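Local coordinates for protein probable tRNA pseudouridine synthase D (PDB 1Z2Z) that probably converts uridine 13 of transfer RNAs into pseudouridine as a synthase of the TruD family, at residues Q25-I30 / T84-A89; I30-V35 / R136-N141; R57-H62 / K111-K116. All coordinates share one frame; numbering follows the deposited sequence.

The three contacts lie on one side of the chain's centre and reach the large mixed β-sheet or the loops entering it. Contacts 1 and 2 share I30 and have centres about 7 Å apart: loop 25-30 meets loop 84-89, which carries the predicted nucleophile D86, and then leads, through the 3-10 segment 31-32, into strand 33-39, paired with strand 130-142. Contact 3 lies about 13 Å from contact 1 and about 17 Å from contact 2, centre to centre, where strands 49-57 and 113-121 meet. Its segments are nested between those of contact 2, whereas those of contact 1 interleave with both, so loop 84-89 is tied to the strand region by residues distant in sequence.

Contact 1 of 3, residues Q25-I30 / T84-A89; sequences QLRQEI and TKDKRA
Two irregular loops come together here, their backbones nearest where the CA atoms of I30 and A89 lie 4.7 Å apart, and R88 is the centre of an inverse gamma turn. Two arginines carry the contact, running antiparallel past one another. R88, extended from CG to NE with CG anti to its backbone N, grips one carbonyl side-on. Its NE donates to R27 O at 2.8 Å along a lone pair in the carbonyl plane. R88 NH2 reaches the same R27 O at 3.0 Å from above that plane. I30 lies roughly perpendicular to R88, its CD1 beside R88 NH1. R27, bent at chi2 and chi3, turns its guanidinium edge to D86. NH2 of R27 meets OD1 of D86 at 2.9 Å in a salt bridge whose hydrogen bond is weak, with the two planes 71° apart. D86 is the predicted nucleophile; the nearby positive charge would probably favour the ionised carboxylate, while this single weak bond constrains its orientation only loosely. R27 also makes a cation-pi contact with F33 of strand 33-39. Loop 25-30 leads, through the 3-10 segment 31-32, into that strand, 84-89 into its parallel neighbour 90-98, and L26 packs on helix 423-430.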
# COMPACT_ATOMS: atom_id res chain seq x y z
N GLN A 25 -17.00 -8.20 -8.73
CA GLN A 25 -16.97 -7.52 -7.44
C GLN A 25 -16.33 -8.37 -6.36
O GLN A 25 -16.18 -9.58 -6.52
CB GLN A 25 -18.39 -7.16 -7.04
CG GLN A 25 -19.29 -8.36 -7.03
CD GLN A 25 -20.74 -8.00 -6.82
OE1 GLN A 25 -21.54 -8.84 -6.43
NE2 GLN A 25 -21.08 -6.74 -7.08
N LEU A 26 -15.96 -7.73 -5.25
CA LEU A 26 -15.31 -8.44 -4.15
C LEU A 26 -15.98 -8.21 -2.79
O LEU A 26 -16.79 -7.31 -2.63
CB LEU A 26 -13.84 -8.03 -4.05
CG LEU A 26 -12.92 -8.06 -5.27
CD1 LEU A 26 -11.51 -7.73 -4.77
CD2 LEU A 26 -12.94 -9.42 -5.96
N ARG A 27 -15.62 -9.04 -1.81
CA ARG A 27 -16.18 -8.90 -0.48
C ARG A 27 -17.70 -9.03 -0.51
O ARG A 27 -18.40 -8.40 0.29
CB ARG A 27 -15.83 -7.53 0.13
CG ARG A 27 -14.53 -7.46 0.94
CD ARG A 27 -13.38 -6.97 0.09
NE ARG A 27 -12.39 -6.18 0.84
CZ ARG A 27 -11.54 -6.67 1.74
NH1 ARG A 27 -11.54 -7.96 2.04
NH2 ARG A 27 -10.67 -5.88 2.34
N GLN A 28 -18.22 -9.83 -1.43
CA GLN A 28 -19.66 -9.99 -1.48
C GLN A 28 -20.08 -10.81 -0.27
O GLN A 28 -21.15 -10.60 0.30
CB GLN A 28 -20.11 -10.69 -2.77
CG GLN A 28 -21.45 -10.16 -3.26
CD GLN A 28 -22.17 -11.11 -4.19
OE1 GLN A 28 -21.64 -11.51 -5.22
NE2 GLN A 28 -23.39 -11.47 -3.82
N GLU A 29 -19.21 -11.73 0.12
CA GLU A 29 -19.45 -12.58 1.27
C GLU A 29 -18.20 -12.69 2.11
O GLU A 29 -17.13 -13.00 1.60
CB GLU A 29 -19.91 -13.96 0.81
CG GLU A 29 -21.31 -13.90 0.27
CD GLU A 29 -22.24 -13.34 1.31
OE1 GLU A 29 -23.29 -12.73 0.93
OE2 GLU A 29 -21.92 -13.52 2.51
N ILE A 30 -18.33 -12.43 3.41
CA ILE A 30 -17.19 -12.48 4.32
C ILE A 30 -16.18 -13.53 3.86
O ILE A 30 -15.02 -13.21 3.63
CB ILE A 30 -17.65 -12.78 5.76
CG1 ILE A 30 -18.90 -11.94 6.09
CG2 ILE A 30 -16.56 -12.43 6.74
CD1 ILE A 30 -18.70 -10.44 6.06
N THR A 84 -2.30 -5.63 11.07
CA THR A 84 -3.76 -5.55 11.06
C THR A 84 -4.48 -6.12 9.83
O THR A 84 -4.38 -5.57 8.74
CB THR A 84 -4.21 -4.12 11.29
OG1 THR A 84 -3.78 -3.69 12.58
CG2 THR A 84 -5.73 -4.04 11.24
N LYS A 85 -5.22 -7.21 10.03
CA LYS A 85 -5.95 -7.83 8.93
C LYS A 85 -7.28 -7.13 8.69
O LYS A 85 -7.85 -6.50 9.60
CB LYS A 85 -6.18 -9.31 9.22
CG LYS A 85 -5.03 -9.99 9.92
CD LYS A 85 -3.77 -10.04 9.07
CE LYS A 85 -2.57 -10.46 9.92
NZ LYS A 85 -1.35 -10.84 9.13
N ASP A 86 -7.78 -7.25 7.46
CA ASP A 86 -9.05 -6.64 7.04
C ASP A 86 -10.24 -7.09 7.87
O ASP A 86 -10.40 -8.27 8.18
CB ASP A 86 -9.34 -6.98 5.57
CG ASP A 86 -8.46 -6.23 4.58
OD1 ASP A 86 -8.22 -6.79 3.48
OD2 ASP A 86 -8.04 -5.09 4.89
N LYS A 87 -11.08 -6.12 8.21
CA LYS A 87 -12.30 -6.33 8.97
C LYS A 87 -13.24 -7.20 8.12
O LYS A 87 -13.50 -8.37 8.46
CB LYS A 87 -12.90 -4.95 9.32
CG LYS A 87 -14.41 -4.75 9.17
CD LYS A 87 -15.24 -5.60 10.14
CE LYS A 87 -16.68 -5.11 10.22
NZ LYS A 87 -16.73 -3.85 10.99
N ARG A 88 -13.72 -6.67 7.00
CA ARG A 88 -14.62 -7.45 6.14
C ARG A 88 -13.93 -8.64 5.51
O ARG A 88 -13.67 -8.64 4.31
CB ARG A 88 -15.22 -6.58 5.02
CG ARG A 88 -16.35 -7.31 4.26
CD ARG A 88 -17.27 -6.36 3.48
NE ARG A 88 -18.34 -7.09 2.77
CZ ARG A 88 -19.36 -7.72 3.37
NH1 ARG A 88 -19.46 -7.72 4.69
NH2 ARG A 88 -20.26 -8.35 2.64
N ALA A 89 -13.65 -9.68 6.30
CA ALA A 89 -12.99 -10.85 5.75
C ALA A 89 -12.81 -11.93 6.81
O ALA A 89 -13.05 -11.69 7.98
CB ALA A 89 -11.64 -10.47 5.20

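Contact 2 of 3, residues I30-V35 / R136-N141; sequences IEDFIV and RITVRN
This is an antiparallel strand pairing within the large mixed sheet, probably the core sheet of the pseudouridine synthase fold to which the TruD family belongs; it joins the start of strand 33-39 to the middle of strand 130-142, with a buried salt bridge beside it. The short strand axes approach to 4.7 Å and their directions differ by 170°. I34 and R136 form a hydrogen-bonded pair: I34 N donates to R136 O at 3.0 Å, nearly straight at the hydrogen, whereas the return bond from R136 N to I34 O is weak. F33 and I137 form the adjacent non-hydrogen-bonded pair. D32 sits in a 3-10 turn, and its carbonyl oxygen adds one more backbone bond just before the strand, accepting from T138 N at 2.9 Å; a water donates both to D32 O and to T138 O, bridging the two backbones.

F33 and I137 project together from the sheet. CG1 of I137 stands over one face of the phenyl ring, offset toward its rim, in a CH-pi contact of 3.9 Å from CG1 to the F33 ring centroid. The nearest side-chain atoms of F33 and D86, the predicted nucleophile, are about 4 Å apart. At the other end, R140 lies roughly perpendicular to D32 and presents its guanidinium side-on. R140 NE donates to the syn lone pair of D32 OD1 at 2.6 Å, and R140 NH1 makes a weak bond to D32 OD2. The grip is not coplanar, the two planes being 41° apart. CG2 of T138 lies over the centre of one guanidinium face.

Strand 33-39 also runs parallel to strand 90-98, bonding through F33 and V35, while strand 130-142 pairs on with 408-417, where E413 takes the R136 guanidinium; helix 423-430 covers I137 and V139.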
# COMPACT_ATOMS: atom_id res chain seq x y z
N ILE A 30 -18.33 -12.43 3.41
CA ILE A 30 -17.19 -12.48 4.32
C ILE A 30 -16.18 -13.53 3.86
O ILE A 30 -15.02 -13.21 3.63
CB ILE A 30 -17.65 -12.78 5.76
CG1 ILE A 30 -18.90 -11.94 6.09
CG2 ILE A 30 -16.56 -12.43 6.74
CD1 ILE A 30 -18.70 -10.44 6.06
N GLU A 31 -16.60 -14.78 3.67
CA GLU A 31 -15.64 -15.79 3.24
C GLU A 31 -15.02 -15.55 1.84
O GLU A 31 -14.17 -16.33 1.41
CB GLU A 31 -16.26 -17.19 3.28
CG GLU A 31 -16.49 -17.77 4.68
CD GLU A 31 -17.57 -17.02 5.47
OE1 GLU A 31 -18.43 -16.36 4.83
OE2 GLU A 31 -17.57 -17.12 6.72
N ASP A 32 -15.42 -14.50 1.14
CA ASP A 32 -14.86 -14.25 -0.19
C ASP A 32 -13.49 -13.59 -0.15
O ASP A 32 -12.89 -13.28 -1.19
CB ASP A 32 -15.81 -13.38 -1.03
CG ASP A 32 -16.92 -14.19 -1.68
OD1 ASP A 32 -17.76 -13.58 -2.38
OD2 ASP A 32 -16.96 -15.43 -1.50
N PHE A 33 -12.99 -13.38 1.06
CA PHE A 33 -11.69 -12.77 1.25
C PHE A 33 -10.99 -13.41 2.43
O PHE A 33 -11.08 -12.92 3.55
CB PHE A 33 -11.83 -11.26 1.50
CG PHE A 33 -10.65 -10.47 1.02
CD1 PHE A 33 -10.65 -9.88 -0.24
CD2 PHE A 33 -9.51 -10.35 1.81
CE1 PHE A 33 -9.55 -9.20 -0.71
CE2 PHE A 33 -8.40 -9.66 1.34
CZ PHE A 33 -8.41 -9.09 0.08
N ILE A 34 -10.30 -14.51 2.19
CA ILE A 34 -9.61 -15.19 3.27
C ILE A 34 -8.14 -14.82 3.31
O ILE A 34 -7.43 -14.92 2.31
CB ILE A 34 -9.80 -16.70 3.14
CG1 ILE A 34 -11.31 -17.00 3.24
CG2 ILE A 34 -8.98 -17.43 4.19
CD1 ILE A 34 -11.70 -18.46 3.29
N VAL A 35 -7.70 -14.37 4.48
CA VAL A 35 -6.31 -13.97 4.66
C VAL A 35 -5.72 -14.70 5.85
O VAL A 35 -6.10 -14.44 6.98
CB VAL A 35 -6.21 -12.47 4.97
CG1 VAL A 35 -4.77 -12.08 5.10
CG2 VAL A 35 -6.91 -11.68 3.90
N ARG A 136 -6.73 -15.80 -0.38
CA ARG A 136 -7.72 -16.65 -1.03
C ARG A 136 -8.87 -15.70 -1.32
O ARG A 136 -9.84 -15.66 -0.57
CB ARG A 136 -8.18 -17.73 -0.05
CG ARG A 136 -9.37 -18.54 -0.51
CD ARG A 136 -8.93 -19.83 -1.14
NE ARG A 136 -10.04 -20.56 -1.75
CZ ARG A 136 -9.91 -21.74 -2.34
NH1 ARG A 136 -10.97 -22.33 -2.88
NH2 ARG A 136 -8.73 -22.34 -2.40
N ILE A 137 -8.75 -14.92 -2.39
CA ILE A 137 -9.79 -13.95 -2.75
C ILE A 137 -10.75 -14.55 -3.77
O ILE A 137 -10.38 -15.45 -4.52
CB ILE A 137 -9.17 -12.66 -3.30
CG1 ILE A 137 -8.16 -12.12 -2.29
CG2 ILE A 137 -10.25 -11.61 -3.57
CD1 ILE A 137 -7.40 -10.91 -2.77
N THR A 138 -11.98 -14.05 -3.78
CA THR A 138 -13.00 -14.54 -4.70
C THR A 138 -13.70 -13.37 -5.38
O THR A 138 -14.31 -12.54 -4.72
CB THR A 138 -14.07 -15.34 -3.95
OG1 THR A 138 -13.48 -16.53 -3.42
CG2 THR A 138 -15.22 -15.71 -4.89
N VAL A 139 -13.61 -13.32 -6.71
CA VAL A 139 -14.25 -12.27 -7.47
C VAL A 139 -15.57 -12.90 -7.93
O VAL A 139 -15.58 -14.05 -8.36
CB VAL A 139 -13.38 -11.84 -8.71
CG1 VAL A 139 -13.87 -10.53 -9.29
CG2 VAL A 139 -11.91 -11.71 -8.31
N ARG A 140 -16.67 -12.15 -7.82
CA ARG A 140 -18.01 -12.63 -8.21
C ARG A 140 -18.74 -11.64 -9.13
O ARG A 140 -18.42 -10.45 -9.14
CB ARG A 140 -18.89 -12.86 -6.97
CG ARG A 140 -18.48 -13.99 -6.06
CD ARG A 140 -19.48 -14.14 -4.92
NE ARG A 140 -19.11 -15.19 -3.97
CZ ARG A 140 -19.06 -16.49 -4.26
NH1 ARG A 140 -18.71 -17.36 -3.34
NH2 ARG A 140 -19.35 -16.92 -5.48
N ASN A 141 -19.71 -12.15 -9.88
CA ASN A 141 -20.53 -11.33 -10.79
C ASN A 141 -19.81 -10.84 -12.05
O ASN A 141 -19.92 -9.67 -12.44
CB ASN A 141 -21.09 -10.12 -10.05
CG ASN A 141 -22.36 -9.59 -10.68
OD1 ASN A 141 -22.80 -8.48 -10.40
ND2 ASN A 141 -22.97 -10.40 -11.54
O HOH W 1 -13.75 -10.91 -2.48

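Contact 3 of 3, residues R57-H62 / K111-K116; sequences RDWDTH and KDIELK
The indole of W59 and the side chain of I113 are roughly perpendicular, so that the longer branch of the isoleucine, CG1 and CD1, lies over the flat of the ring. CD1 of I113 is 3.3 Å from the centroid of the W59 five-membered ring, only 12° off its normal, a CH-pi contact, and CG1 lies over the same face. Chi1 of W59 (-89°) puts CG beside the backbone N, and chi2 near 85° turns the NE1 edge toward residues 111-116: W59 NE1 donates to K111 O at 2.7 Å, with the acceptor essentially in the ring plane and the donor in the carbonyl plane. One ring therefore meets the loop through its edge and the first strand residue through its face.

An alanine in place of W59 would remove both the indole N-H and the ring surface, and would probably loosen the K111 carbonyl and the packing of I113.

The two segments lie at the end of an antiparallel pairing between strands 49-57 and 113-121, which continues through backbone bonds of E114 to T55 and K116 to E53. A further backbone bond at this end runs from R57 N to D112 O, 2.9 Å, in the carbonyl plane. Beyond it the chain turns toward helix 61-72, with D60 at the N-cap position and L64 of that helix touching both W59 and I113.

Away from the indole, R57 runs extended alongside D112, both side chains heading the same way, with the CB atoms of R57 and D112 3.6 Å apart. R57 NH2 forms a salt bridge with D112 OD2 at 3.4 Å, its hydrogen bond weak. K111 NZ forms another with D112 OD2 at 3.3 Å, again through a weak bond, so that R57, D112 and K111 make a salt-bridge network, while NE of R57 is paired with E31.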
# COMPACT_ATOMS: atom_id res chain seq x y z
N ARG A 57 -14.11 -13.09 12.03
CA ARG A 57 -14.98 -12.99 10.89
C ARG A 57 -15.69 -11.66 10.92
O ARG A 57 -16.48 -11.38 11.83
CB ARG A 57 -15.99 -14.13 10.91
CG ARG A 57 -16.98 -14.10 9.78
CD ARG A 57 -17.88 -15.34 9.75
NE ARG A 57 -18.77 -15.32 8.58
CZ ARG A 57 -19.74 -14.41 8.37
NH1 ARG A 57 -20.48 -14.49 7.28
NH2 ARG A 57 -19.97 -13.45 9.26
N ASP A 58 -15.40 -10.83 9.94
CA ASP A 58 -16.03 -9.52 9.85
C ASP A 58 -15.86 -8.67 11.12
O ASP A 58 -16.78 -7.96 11.53
CB ASP A 58 -17.51 -9.70 9.53
CG ASP A 58 -18.16 -8.41 9.16
OD1 ASP A 58 -19.41 -8.33 9.20
OD2 ASP A 58 -17.42 -7.46 8.83
N TRP A 59 -14.68 -8.76 11.73
CA TRP A 59 -14.38 -7.99 12.94
C TRP A 59 -13.27 -6.98 12.66
O TRP A 59 -12.39 -7.21 11.83
CB TRP A 59 -13.87 -8.90 14.06
CG TRP A 59 -14.90 -9.49 14.95
CD1 TRP A 59 -15.60 -10.64 14.74
CD2 TRP A 59 -15.23 -9.06 16.28
NE1 TRP A 59 -16.34 -10.96 15.86
CE2 TRP A 59 -16.13 -10.01 16.81
CE3 TRP A 59 -14.85 -7.96 17.06
CZ2 TRP A 59 -16.65 -9.89 18.11
CZ3 TRP A 59 -15.36 -7.85 18.34
CH2 TRP A 59 -16.26 -8.81 18.85
N ASP A 60 -13.32 -5.87 13.39
CA ASP A 60 -12.34 -4.82 13.30
C ASP A 60 -11.37 -5.04 14.46
O ASP A 60 -11.79 -5.03 15.62
CB ASP A 60 -13.00 -3.46 13.47
CG ASP A 60 -12.01 -2.33 13.47
OD1 ASP A 60 -12.10 -1.46 14.35
OD2 ASP A 60 -11.14 -2.31 12.57
N THR A 61 -10.09 -5.22 14.14
CA THR A 61 -9.06 -5.46 15.15
C THR A 61 -9.11 -4.52 16.35
O THR A 61 -9.03 -4.96 17.50
CB THR A 61 -7.66 -5.38 14.53
OG1 THR A 61 -7.58 -6.28 13.42
CG2 THR A 61 -6.61 -5.77 15.56
N HIS A 62 -9.24 -3.22 16.11
CA HIS A 62 -9.28 -2.34 17.25
C HIS A 62 -10.45 -2.73 18.13
O HIS A 62 -10.30 -2.85 19.35
CB HIS A 62 -9.37 -0.89 16.83
CG HIS A 62 -8.03 -0.24 16.61
ND1 HIS A 62 -6.89 -0.97 16.30
CD2 HIS A 62 -7.65 1.06 16.61
CE1 HIS A 62 -5.88 -0.14 16.11
NE2 HIS A 62 -6.32 1.10 16.29
N LYS A 111 -18.71 -14.06 19.36
CA LYS A 111 -19.34 -14.41 18.11
C LYS A 111 -18.45 -14.08 16.91
O LYS A 111 -18.04 -12.93 16.73
CB LYS A 111 -20.69 -13.71 17.96
CG LYS A 111 -21.56 -14.27 16.84
CD LYS A 111 -22.75 -13.38 16.54
CE LYS A 111 -23.54 -13.85 15.31
NZ LYS A 111 -22.86 -13.61 14.00
N ASP A 112 -18.16 -15.09 16.11
CA ASP A 112 -17.34 -14.95 14.92
C ASP A 112 -15.88 -14.69 15.30
O ASP A 112 -15.16 -13.94 14.63
CB ASP A 112 -17.88 -13.83 14.01
CG ASP A 112 -19.13 -14.27 13.22
OD1 ASP A 112 -19.38 -15.49 13.11
OD2 ASP A 112 -19.84 -13.38 12.69
N ILE A 113 -15.45 -15.35 16.36
CA ILE A 113 -14.09 -15.22 16.84
C ILE A 113 -13.70 -16.57 17.35
O ILE A 113 -14.48 -17.24 18.02
CB ILE A 113 -14.00 -14.23 17.99
CG1 ILE A 113 -14.35 -12.83 17.47
CG2 ILE A 113 -12.61 -14.29 18.63
CD1 ILE A 113 -13.33 -12.25 16.51
N GLU A 114 -12.49 -16.98 17.04
CA GLU A 114 -12.01 -18.26 17.47
C GLU A 114 -10.64 -17.99 18.06
O GLU A 114 -9.83 -17.29 17.44
CB GLU A 114 -11.93 -19.17 16.25
CG GLU A 114 -11.82 -20.64 16.56
CD GLU A 114 -12.50 -21.49 15.50
OE1 GLU A 114 -11.96 -21.59 14.37
OE2 GLU A 114 -13.59 -22.04 15.79
N LEU A 115 -10.39 -18.51 19.25
CA LEU A 115 -9.12 -18.32 19.94
C LEU A 115 -8.45 -19.66 20.20
O LEU A 115 -9.05 -20.55 20.79
CB LEU A 115 -9.36 -17.61 21.28
CG LEU A 115 -9.87 -16.17 21.27
CD1 LEU A 115 -9.98 -15.68 22.69
CD2 LEU A 115 -8.92 -15.26 20.48
N LYS A 116 -7.19 -19.79 19.79
CA LYS A 116 -6.47 -21.04 19.98
C LYS A 116 -5.05 -20.75 20.49
O LYS A 116 -4.29 -20.00 19.88
CB LYS A 116 -6.40 -21.82 18.66
CG LYS A 116 -7.74 -21.91 17.90
CD LYS A 116 -7.61 -22.62 16.54
CE LYS A 116 -8.90 -22.53 15.70
NZ LYS A 116 -8.66 -22.99 14.29